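Local coordinates for alpha-L-arabinosidase (Xanthomonas axonopodis pv. citri, PDB 6D25), which probably hydrolyses arabinofuranosyl side groups of arabinoxylans, including those on internally di-substituted units, as a trimeric arabinofuranosidase of family GH51, at residues T148-V156 with Q193-L203; W167-T175 with V226-I234. All coordinates share one frame; numbering follows the deposited sequence.

Contact 1: T148-V156 with Q193-L203; sequences TQAYIAGNV and QVPYFGVGNEL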
loop_
_atom_site.group_PDB
_atom_site.type_symbol
_atom_site.label_atom_id
_atom_site.label_comp_id
_atom_site.label_asym_id
_atom_site.label_seq_id
_atom_site.Cartn_x
_atom_site.Cartn_y
_atom_site.Cartn_z
ATOM N N THR A 148 -34.245 -5.691 -2.761
ATOM C CA THR A 148 -33.396 -4.506 -3.056
ATOM C C THR A 148 -32.007 -4.947 -3.542
ATOM O O THR A 148 -31.640 -6.142 -3.453
ATOM C CB THR A 148 -33.304 -3.588 -1.826
ATOM O OG1 THR A 148 -32.888 -2.298 -2.282
ATOM C CG2 THR A 148 -32.323 -4.083 -0.774
ATOM N N GLN A 149 -31.253 -3.996 -4.078
ATOM C CA GLN A 149 -29.898 -4.262 -4.565
ATOM C C GLN A 149 -28.875 -3.990 -3.458
ATOM O O GLN A 149 -29.030 -3.054 -2.671
ATOM C CB GLN A 149 -29.605 -3.422 -5.808
ATOM C CG GLN A 149 -30.388 -3.873 -7.043
ATOM C CD GLN A 149 -30.010 -3.031 -8.246
ATOM O OE1 GLN A 149 -29.901 -1.806 -8.169
ATOM N NE2 GLN A 149 -29.701 -3.680 -9.352
ATOM N N ALA A 150 -27.797 -4.771 -3.443
ATOM C CA ALA A 150 -26.686 -4.580 -2.522
ATOM C C ALA A 150 -25.684 -3.601 -3.146
ATOM O O ALA A 150 -25.257 -3.783 -4.299
ATOM C CB ALA A 150 -26.008 -5.911 -2.274
ATOM N N TYR A 151 -25.295 -2.584 -2.385
ATOM C CA TYR A 151 -24.208 -1.716 -2.690
ATOM C C TYR A 151 -23.138 -1.956 -1.609
ATOM O O TYR A 151 -23.268 -1.481 -0.481
ATOM C CB TYR A 151 -24.743 -0.288 -2.771
ATOM C CG TYR A 151 -23.738 0.826 -2.970
ATOM C CD1 TYR A 151 -22.389 0.599 -3.148
ATOM C CD2 TYR A 151 -24.193 2.136 -3.023
ATOM C CE1 TYR A 151 -21.517 1.659 -3.340
ATOM C CE2 TYR A 151 -23.324 3.205 -3.221
ATOM C CZ TYR A 151 -21.979 2.970 -3.378
ATOM O OH TYR A 151 -21.123 4.016 -3.540
ATOM N N ILE A 152 -22.116 -2.736 -1.933
ATOM C CA ILE A 152 -21.130 -3.177 -0.956
ATOM C C ILE A 152 -20.007 -2.154 -0.904
ATOM O O ILE A 152 -19.482 -1.808 -1.944
ATOM C CB ILE A 152 -20.578 -4.567 -1.331
ATOM C CG1 ILE A 152 -21.665 -5.633 -1.277
ATOM C CG2 ILE A 152 -19.367 -4.938 -0.454
ATOM C CD1 ILE A 152 -22.194 -5.881 0.111
ATOM N N ALA A 153 -19.613 -1.744 0.295
ATOM C CA ALA A 153 -18.497 -0.804 0.520
ATOM C C ALA A 153 -17.261 -1.603 0.926
ATOM O O ALA A 153 -17.234 -2.201 2.003
ATOM C CB ALA A 153 -18.854 0.221 1.557
ATOM N N GLY A 154 -16.264 -1.626 0.038
ATOM C CA GLY A 154 -15.036 -2.406 0.268
ATOM C C GLY A 154 -13.942 -1.619 0.984
ATOM O O GLY A 154 -13.881 -0.361 0.962
ATOM N N ASN A 155 -13.073 -2.361 1.658
ATOM C CA ASN A 155 -11.983 -1.835 2.477
ATOM C C ASN A 155 -10.738 -1.645 1.594
ATOM O O ASN A 155 -10.104 -2.617 1.146
ATOM C CB ASN A 155 -11.677 -2.791 3.635
ATOM C CG ASN A 155 -10.587 -2.301 4.578
ATOM O OD1 ASN A 155 -9.771 -1.473 4.196
ATOM N ND2 ASN A 155 -10.528 -2.823 5.801
ATOM N N VAL A 156 -10.385 -0.375 1.388
ATOM C CA VAL A 156 -9.180 0.020 0.744
ATOM C C VAL A 156 -8.166 0.585 1.751
ATOM O O VAL A 156 -6.967 0.307 1.631
ATOM C CB VAL A 156 -9.527 1.019 -0.372
ATOM C CG1 VAL A 156 -8.334 1.787 -0.830
ATOM C CG2 VAL A 156 -10.186 0.296 -1.530
ATOM N N GLN A 193 -26.245 -11.406 -6.124
ATOM C CA GLN A 193 -25.964 -10.303 -7.017
ATOM C C GLN A 193 -25.323 -9.169 -6.219
ATOM O O GLN A 193 -25.845 -8.765 -5.169
ATOM C CB GLN A 193 -27.262 -9.806 -7.678
ATOM C CG GLN A 193 -28.013 -10.885 -8.448
ATOM C CD GLN A 193 -27.238 -11.407 -9.638
ATOM O OE1 GLN A 193 -26.842 -10.632 -10.507
ATOM N NE2 GLN A 193 -27.014 -12.707 -9.668
ATOM N N VAL A 194 -24.199 -8.676 -6.736
ATOM C CA VAL A 194 -23.489 -7.532 -6.186
ATOM C C VAL A 194 -23.341 -6.471 -7.285
ATOM O O VAL A 194 -22.292 -6.362 -7.935
ATOM C CB VAL A 194 -22.128 -7.929 -5.582
ATOM C CG1 VAL A 194 -21.442 -6.716 -4.969
ATOM C CG2 VAL A 194 -22.279 -9.031 -4.528
ATOM N N PRO A 195 -24.382 -5.671 -7.469
ATOM C CA PRO A 195 -24.375 -4.796 -8.628
ATOM C C PRO A 195 -23.500 -3.544 -8.474
ATOM O O PRO A 195 -23.058 -3.011 -9.503
ATOM C CB PRO A 195 -25.831 -4.394 -8.854
ATOM C CG PRO A 195 -26.443 -4.563 -7.475
ATOM C CD PRO A 195 -25.739 -5.805 -6.925
ATOM N N TYR A 196 -23.242 -3.098 -7.243
ATOM C CA TYR A 196 -22.443 -1.918 -6.972
ATOM C C TYR A 196 -21.413 -2.251 -5.901
ATOM O O TYR A 196 -21.736 -2.874 -4.896
ATOM C CB TYR A 196 -23.305 -0.740 -6.510
ATOM C CG TYR A 196 -24.587 -0.559 -7.289
ATOM C CD1 TYR A 196 -24.590 -0.031 -8.570
ATOM C CD2 TYR A 196 -25.791 -0.930 -6.751
ATOM C CE1 TYR A 196 -25.763 0.111 -9.303
ATOM C CE2 TYR A 196 -26.975 -0.767 -7.449
ATOM C CZ TYR A 196 -26.972 -0.256 -8.739
ATOM O OH TYR A 196 -28.154 -0.175 -9.432
ATOM N N PHE A 197 -20.197 -1.798 -6.117
ATOM C CA PHE A 197 -19.094 -2.074 -5.200
ATOM C C PHE A 197 -18.263 -0.791 -5.051
ATOM O O PHE A 197 -17.700 -0.289 -6.047
ATOM C CB PHE A 197 -18.214 -3.213 -5.728
ATOM C CG PHE A 197 -17.322 -3.819 -4.684
ATOM C CD1 PHE A 197 -16.183 -3.175 -4.272
ATOM C CD2 PHE A 197 -17.661 -5.018 -4.084
ATOM C CE1 PHE A 197 -15.357 -3.729 -3.298
ATOM C CE2 PHE A 197 -16.872 -5.573 -3.085
ATOM C CZ PHE A 197 -15.740 -4.911 -2.679
ATOM N N GLY A 198 -18.261 -0.246 -3.844
ATOM C CA GLY A 198 -17.482 0.966 -3.506
ATOM C C GLY A 198 -16.030 0.630 -3.212
ATOM O O GLY A 198 -15.724 -0.214 -2.356
ATOM N N VAL A 199 -15.134 1.270 -3.917
ATOM C CA VAL A 199 -13.701 1.004 -3.777
ATOM C C VAL A 199 -13.080 2.091 -2.909
ATOM O O VAL A 199 -12.338 2.960 -3.396
ATOM C CB VAL A 199 -13.019 0.841 -5.138
ATOM C CG1 VAL A 199 -11.593 0.374 -4.983
ATOM C CG2 VAL A 199 -13.769 -0.140 -6.017
ATOM N N GLY A 200 -13.389 1.996 -1.616
ATOM C CA GLY A 200 -12.929 2.964 -0.599
ATOM C C GLY A 200 -13.979 3.991 -0.287
ATOM O O GLY A 200 -14.790 4.327 -1.140
ATOM N N ASN A 201 -13.982 4.463 0.953
ATOM C CA ASN A 201 -15.002 5.401 1.483
ATOM C C ASN A 201 -14.267 6.574 2.178
ATOM O O ASN A 201 -13.385 6.396 2.949
ATOM C CB ASN A 201 -15.944 4.661 2.426
ATOM C CG ASN A 201 -16.444 3.335 1.861
ATOM O OD1 ASN A 201 -17.442 3.323 1.094
ATOM N ND2 ASN A 201 -15.674 2.235 2.060
ATOM N N GLU A 202 -14.543 7.794 1.828
ATOM C CA GLU A 202 -13.993 8.957 2.573
ATOM C C GLU A 202 -12.448 8.825 2.681
ATOM O O GLU A 202 -11.857 8.984 3.753
ATOM C CB GLU A 202 -14.683 9.116 3.949
ATOM C CG GLU A 202 -16.195 9.485 3.914
ATOM C CD GLU A 202 -16.767 10.384 5.046
ATOM O OE1 GLU A 202 -16.038 10.631 6.058
ATOM O OE2 GLU A 202 -17.979 10.893 4.919
ATOM N N LEU A 203 -11.760 8.596 1.560
ATOM C CA LEU A 203 -10.303 8.359 1.602
ATOM C C LEU A 203 -9.556 9.637 2.002
ATOM O O LEU A 203 -8.425 9.537 2.457
ATOM C CB LEU A 203 -9.828 7.834 0.240
ATOM C CG LEU A 203 -10.334 6.435 -0.143
ATOM C CD1 LEU A 203 -9.594 5.882 -1.332
ATOM C CD2 LEU A 203 -10.218 5.454 0.990
HETATM O O HOH W 1 -28.164 -7.261 -4.883
#
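Gln149 reaches from its strand across Pro195 to the ring of Tyr196. Its CB lies 3.8 Å from Pro195 CG, and CG, set opposite the carbonyl carbon (chi1 -70°), keeps to the same proline. The extended chain brings CD near the hydroxyl end of the Tyr196 ring, its amide plane 86° to the ring. At the tip, OE1 accepts a hydrogen bond from Tyr196 OH at 2.7 Å, while NE2 stays on the proline side.

Beyond this pair the strands run parallel and backbone bonds take over: Ile152 N to Tyr196 O, Gly198 N to Ile152 O at 2.7 Å, and Gly154 N to Gly198 O. On the Ile152 face, CG2 of Ile152 packs 3.7 Å from Phe197 CE2, and the ring extends to Gly154 CA. Helix 161-172 covers this face through Trp167 and Ile164.

These are neighbouring strands of the (beta/alpha)8 barrel. Ahead of Tyr196 the ladder is not yet closed: Tyr196 N is 3.6 Å from Ala150 O, which is buried without a partner, and Pro195 CD lies against it. Here the two strands are linked by a water joining Ala150 N to Gln193 O and by the Gln149-Tyr196 bond; Gln149 also bonds to strand 93-96 through its backbone.

Contact 2: W167-T175 with V226-I234; sequences WAEYMTAPT and VKSPASQKI
Thr172 lays its CB and CG2 over one face of the Gln232 amide, with CB 3.5 Å from Gln232 NE2. The two ends of that amide are engaged outside the contact: OE1 takes the N-H of Val194, and NE2 gives a hydrogen bond to Trp192 O. The Trp167 indole takes no part in meeting the loop; a methyl of its own helix, Met171 CE, lies over one face, it stacks with Trp107, and its NE1 is hydrogen-bonded to Thr136 OG1.

Thr172 is central to the packing. With OG1 placed between the backbone N and the carbonyl carbon (chi1 66°), the hydroxyl turns back along the helix and donates to Ala168 O at 2.7 Å, approaching 41° out of the carbonyl plane. Thr172 N donates to the same oxygen at 3.0 Å, so one N-H and one O-H grip the carbonyl from opposite faces. The methyl CG2 is left for the loop, 4.1 Å from Ile234 CD1, while Pro229 packs its ring against OG1. One turn earlier, Ala168 CB faces Val226 and Ile234.

At the C-terminal end of the helix a water collects three groups: it donates to Thr172 O at 2.8 Å, accepts from Gln232 NE2, and lies 2.7 Å from Ser231 OG. Ser231 and Gln232 belong to the type I turn 229-232, and Pro174 CG rests near the serine hydroxyl.

The end of helix 161-172 thus packs on the loop leading from helix 212-224 into strand 235-238, where the barrel strands begin. Direct contact is van der Waals packing, partly carbon on polar groups, and the hydrogen-bonded link between the segments runs through the water. A threonine that spends its hydroxyl on its own helix presents carbon to the loop, whereas the glutamine amide, held by Trp192 and Val194, offers it a fixed flat surface.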
loop_
_atom_site.group_PDB
_atom_site.type_symbol
_atom_site.label_atom_id
_atom_site.label_comp_id
_atom_site.label_asym_id
_atom_site.label_seq_id
_atom_site.Cartn_x
_atom_site.Cartn_y
_atom_site.Cartn_z
ATOM N N TRP A 167 -13.485 -11.167 -1.354
ATOM C CA TRP A 167 -14.863 -10.934 -0.919
ATOM C C TRP A 167 -15.822 -11.012 -2.110
ATOM O O TRP A 167 -16.870 -11.632 -2.008
ATOM C CB TRP A 167 -15.000 -9.568 -0.245
ATOM C CG TRP A 167 -16.217 -9.389 0.593
ATOM C CD1 TRP A 167 -17.067 -10.359 1.026
ATOM C CD2 TRP A 167 -16.689 -8.164 1.166
ATOM N NE1 TRP A 167 -18.018 -9.815 1.843
ATOM C CE2 TRP A 167 -17.813 -8.482 1.959
ATOM C CE3 TRP A 167 -16.268 -6.836 1.106
ATOM C CZ2 TRP A 167 -18.516 -7.524 2.667
ATOM C CZ3 TRP A 167 -16.956 -5.884 1.830
ATOM C CH2 TRP A 167 -18.044 -6.236 2.617
ATOM N N ALA A 168 -15.452 -10.357 -3.207
ATOM C CA ALA A 168 -16.253 -10.381 -4.405
ATOM C C ALA A 168 -16.414 -11.824 -4.921
ATOM O O ALA A 168 -17.526 -12.200 -5.327
ATOM C CB ALA A 168 -15.618 -9.529 -5.479
ATOM N N GLU A 169 -15.346 -12.611 -4.900
ATOM C CA GLU A 169 -15.430 -13.997 -5.348
ATOM C C GLU A 169 -16.366 -14.795 -4.421
ATOM O O GLU A 169 -17.243 -15.550 -4.893
ATOM C CB GLU A 169 -14.050 -14.672 -5.410
ATOM C CG GLU A 169 -14.079 -16.154 -5.811
ATOM C CD GLU A 169 -12.729 -16.853 -5.828
ATOM O OE1 GLU A 169 -11.729 -16.135 -6.121
ATOM O OE2 GLU A 169 -12.636 -18.137 -5.504
ATOM N N TYR A 170 -16.173 -14.638 -3.109
ATOM C CA TYR A 170 -16.995 -15.332 -2.135
ATOM C C TYR A 170 -18.479 -15.108 -2.436
ATOM O O TYR A 170 -19.281 -16.038 -2.421
ATOM C CB TYR A 170 -16.672 -14.819 -0.741
ATOM C CG TYR A 170 -17.428 -15.482 0.384
ATOM C CD1 TYR A 170 -18.641 -14.979 0.807
ATOM C CD2 TYR A 170 -16.926 -16.602 1.018
ATOM C CE1 TYR A 170 -19.334 -15.560 1.859
ATOM C CE2 TYR A 170 -17.600 -17.195 2.068
ATOM C CZ TYR A 170 -18.803 -16.669 2.509
ATOM O OH TYR A 170 -19.466 -17.257 3.557
ATOM N N MET A 171 -18.832 -13.862 -2.692
ATOM C CA MET A 171 -20.245 -13.494 -2.832
ATOM C C MET A 171 -20.816 -13.884 -4.211
ATOM O O MET A 171 -22.017 -14.155 -4.275
ATOM C CB MET A 171 -20.452 -11.993 -2.624
ATOM C CG MET A 171 -20.368 -11.601 -1.136
ATOM S SD MET A 171 -20.812 -9.860 -0.853
ATOM C CE MET A 171 -19.380 -9.017 -1.509
ATOM N N THR A 172 -20.002 -13.854 -5.277
ATOM C CA THR A 172 -20.559 -13.892 -6.668
ATOM C C THR A 172 -20.110 -15.112 -7.487
ATOM O O THR A 172 -20.678 -15.339 -8.523
ATOM C CB THR A 172 -20.174 -12.628 -7.463
ATOM O OG1 THR A 172 -18.759 -12.560 -7.683
ATOM C CG2 THR A 172 -20.644 -11.367 -6.776
ATOM N N ALA A 173 -19.124 -15.886 -7.059
ATOM C CA ALA A 173 -18.584 -16.961 -7.893
ATOM C C ALA A 173 -19.602 -18.098 -8.037
ATOM O O ALA A 173 -20.092 -18.610 -7.035
ATOM C CB ALA A 173 -17.274 -17.470 -7.357
ATOM N N PRO A 174 -19.899 -18.506 -9.291
ATOM C CA PRO A 174 -20.749 -19.661 -9.536
ATOM C C PRO A 174 -19.987 -20.987 -9.613
ATOM O O PRO A 174 -20.618 -22.035 -9.670
ATOM C CB PRO A 174 -21.391 -19.325 -10.905
ATOM C CG PRO A 174 -20.265 -18.642 -11.642
ATOM C CD PRO A 174 -19.567 -17.834 -10.562
ATOM N N THR A 175 -18.663 -20.944 -9.643
ATOM C CA THR A 175 -17.829 -22.163 -9.797
ATOM C C THR A 175 -17.728 -22.903 -8.451
ATOM O O THR A 175 -18.299 -22.459 -7.442
ATOM C CB THR A 175 -16.423 -21.751 -10.259
ATOM O OG1 THR A 175 -15.900 -20.756 -9.360
ATOM C CG2 THR A 175 -16.443 -21.256 -11.688
ATOM N N VAL A 226 -10.980 -6.266 -8.259
ATOM C CA VAL A 226 -12.395 -6.586 -8.149
ATOM C C VAL A 226 -12.925 -6.898 -9.549
ATOM O O VAL A 226 -13.196 -6.008 -10.334
ATOM C CB VAL A 226 -13.178 -5.439 -7.498
ATOM C CG1 VAL A 226 -14.656 -5.756 -7.401
ATOM C CG2 VAL A 226 -12.639 -5.110 -6.130
ATOM N N LYS A 227 -13.082 -8.152 -9.824
ATOM C CA LYS A 227 -13.405 -8.616 -11.166
ATOM C C LYS A 227 -14.821 -9.201 -11.181
ATOM O O LYS A 227 -15.278 -9.814 -10.202
ATOM C CB LYS A 227 -12.353 -9.653 -11.571
ATOM C CG LYS A 227 -10.991 -9.039 -11.901
ATOM C CD LYS A 227 -10.042 -10.010 -12.517
ATOM C CE LYS A 227 -8.795 -9.367 -13.098
ATOM N NZ LYS A 227 -7.985 -8.741 -12.034
ATOM N N SER A 228 -15.519 -8.940 -12.264
ATOM C CA SER A 228 -16.847 -9.486 -12.513
ATOM C C SER A 228 -16.715 -10.916 -13.033
ATOM O O SER A 228 -15.939 -11.174 -13.953
ATOM C CB SER A 228 -17.553 -8.656 -13.519
ATOM O OG SER A 228 -17.829 -7.373 -13.003
ATOM N N PRO A 229 -17.461 -11.851 -12.473
ATOM C CA PRO A 229 -17.485 -13.135 -13.194
ATOM C C PRO A 229 -18.295 -12.985 -14.496
ATOM O O PRO A 229 -18.916 -11.938 -14.745
ATOM C CB PRO A 229 -18.154 -14.064 -12.183
ATOM C CG PRO A 229 -19.154 -13.138 -11.496
ATOM C CD PRO A 229 -18.477 -11.782 -11.422
ATOM N N ALA A 230 -18.323 -14.028 -15.321
ATOM C CA ALA A 230 -19.065 -13.996 -16.600
ATOM C C ALA A 230 -20.568 -13.815 -16.357
ATOM O O ALA A 230 -21.270 -13.281 -17.190
ATOM C CB ALA A 230 -18.805 -15.263 -17.384
ATOM N N SER A 231 -21.031 -14.185 -15.168
ATOM C CA SER A 231 -22.445 -14.316 -14.835
ATOM C C SER A 231 -23.098 -13.009 -14.379
ATOM O O SER A 231 -24.294 -12.956 -14.292
ATOM C CB SER A 231 -22.609 -15.407 -13.768
ATOM O OG SER A 231 -21.575 -15.344 -12.809
ATOM N N GLN A 232 -22.353 -11.963 -14.039
ATOM C CA GLN A 232 -22.948 -10.699 -13.598
ATOM C C GLN A 232 -21.886 -9.591 -13.664
ATOM O O GLN A 232 -20.684 -9.858 -13.572
ATOM C CB GLN A 232 -23.500 -10.773 -12.168
ATOM C CG GLN A 232 -22.459 -11.041 -11.092
ATOM C CD GLN A 232 -23.047 -11.000 -9.703
ATOM O OE1 GLN A 232 -23.315 -9.891 -9.179
ATOM N NE2 GLN A 232 -23.269 -12.197 -9.124
ATOM N N LYS A 233 -22.361 -8.381 -13.776
ATOM C CA LYS A 233 -21.484 -7.194 -13.831
ATOM C C LYS A 233 -21.493 -6.474 -12.474
ATOM O O LYS A 233 -22.554 -6.087 -11.966
ATOM C CB LYS A 233 -21.988 -6.298 -14.961
ATOM C CG LYS A 233 -21.325 -4.940 -15.030
ATOM C CD LYS A 233 -19.900 -4.959 -15.498
ATOM C CE LYS A 233 -19.544 -3.642 -16.185
ATOM N NZ LYS A 233 -18.086 -3.455 -16.208
ATOM N N ILE A 234 -20.309 -6.308 -11.903
ATOM C CA ILE A 234 -20.091 -5.531 -10.663
ATOM C C ILE A 234 -19.615 -4.121 -11.058
ATOM O O ILE A 234 -18.499 -3.960 -11.538
ATOM C CB ILE A 234 -19.075 -6.222 -9.752
ATOM C CG1 ILE A 234 -19.486 -7.673 -9.464
ATOM C CG2 ILE A 234 -18.898 -5.438 -8.453
ATOM C CD1 ILE A 234 -18.471 -8.472 -8.661
HETATM O O HOH W 2 -22.662 -14.771 -10.362
#

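Overall arrangement
The two contacts alternate along the chain: 148-156, 167-175, 193-203, then 226-234. Strand 149-154, helix 161-172 and strand 196-199 form a right-handed beta-alpha-beta crossover of the eight-stranded parallel barrel, and the loop 226-234 leads from helix 212-224 into the next strand, 235-238. Contact 1 belongs to the barrel wall, its centre about 15 Å from that of the chain; contact 2 lies farther out, about 26 Å, among the surrounding helices. Their centres are 13 Å apart, yet they touch, with Ile152 against Trp167 and Val194 against Ile234. Both approach subunit neighbours: contact 1 weakly, through Val156 O and Arg221 of the second subunit, contact 2 by the salt bridge of Lys227 to Glu104 of the third subunit.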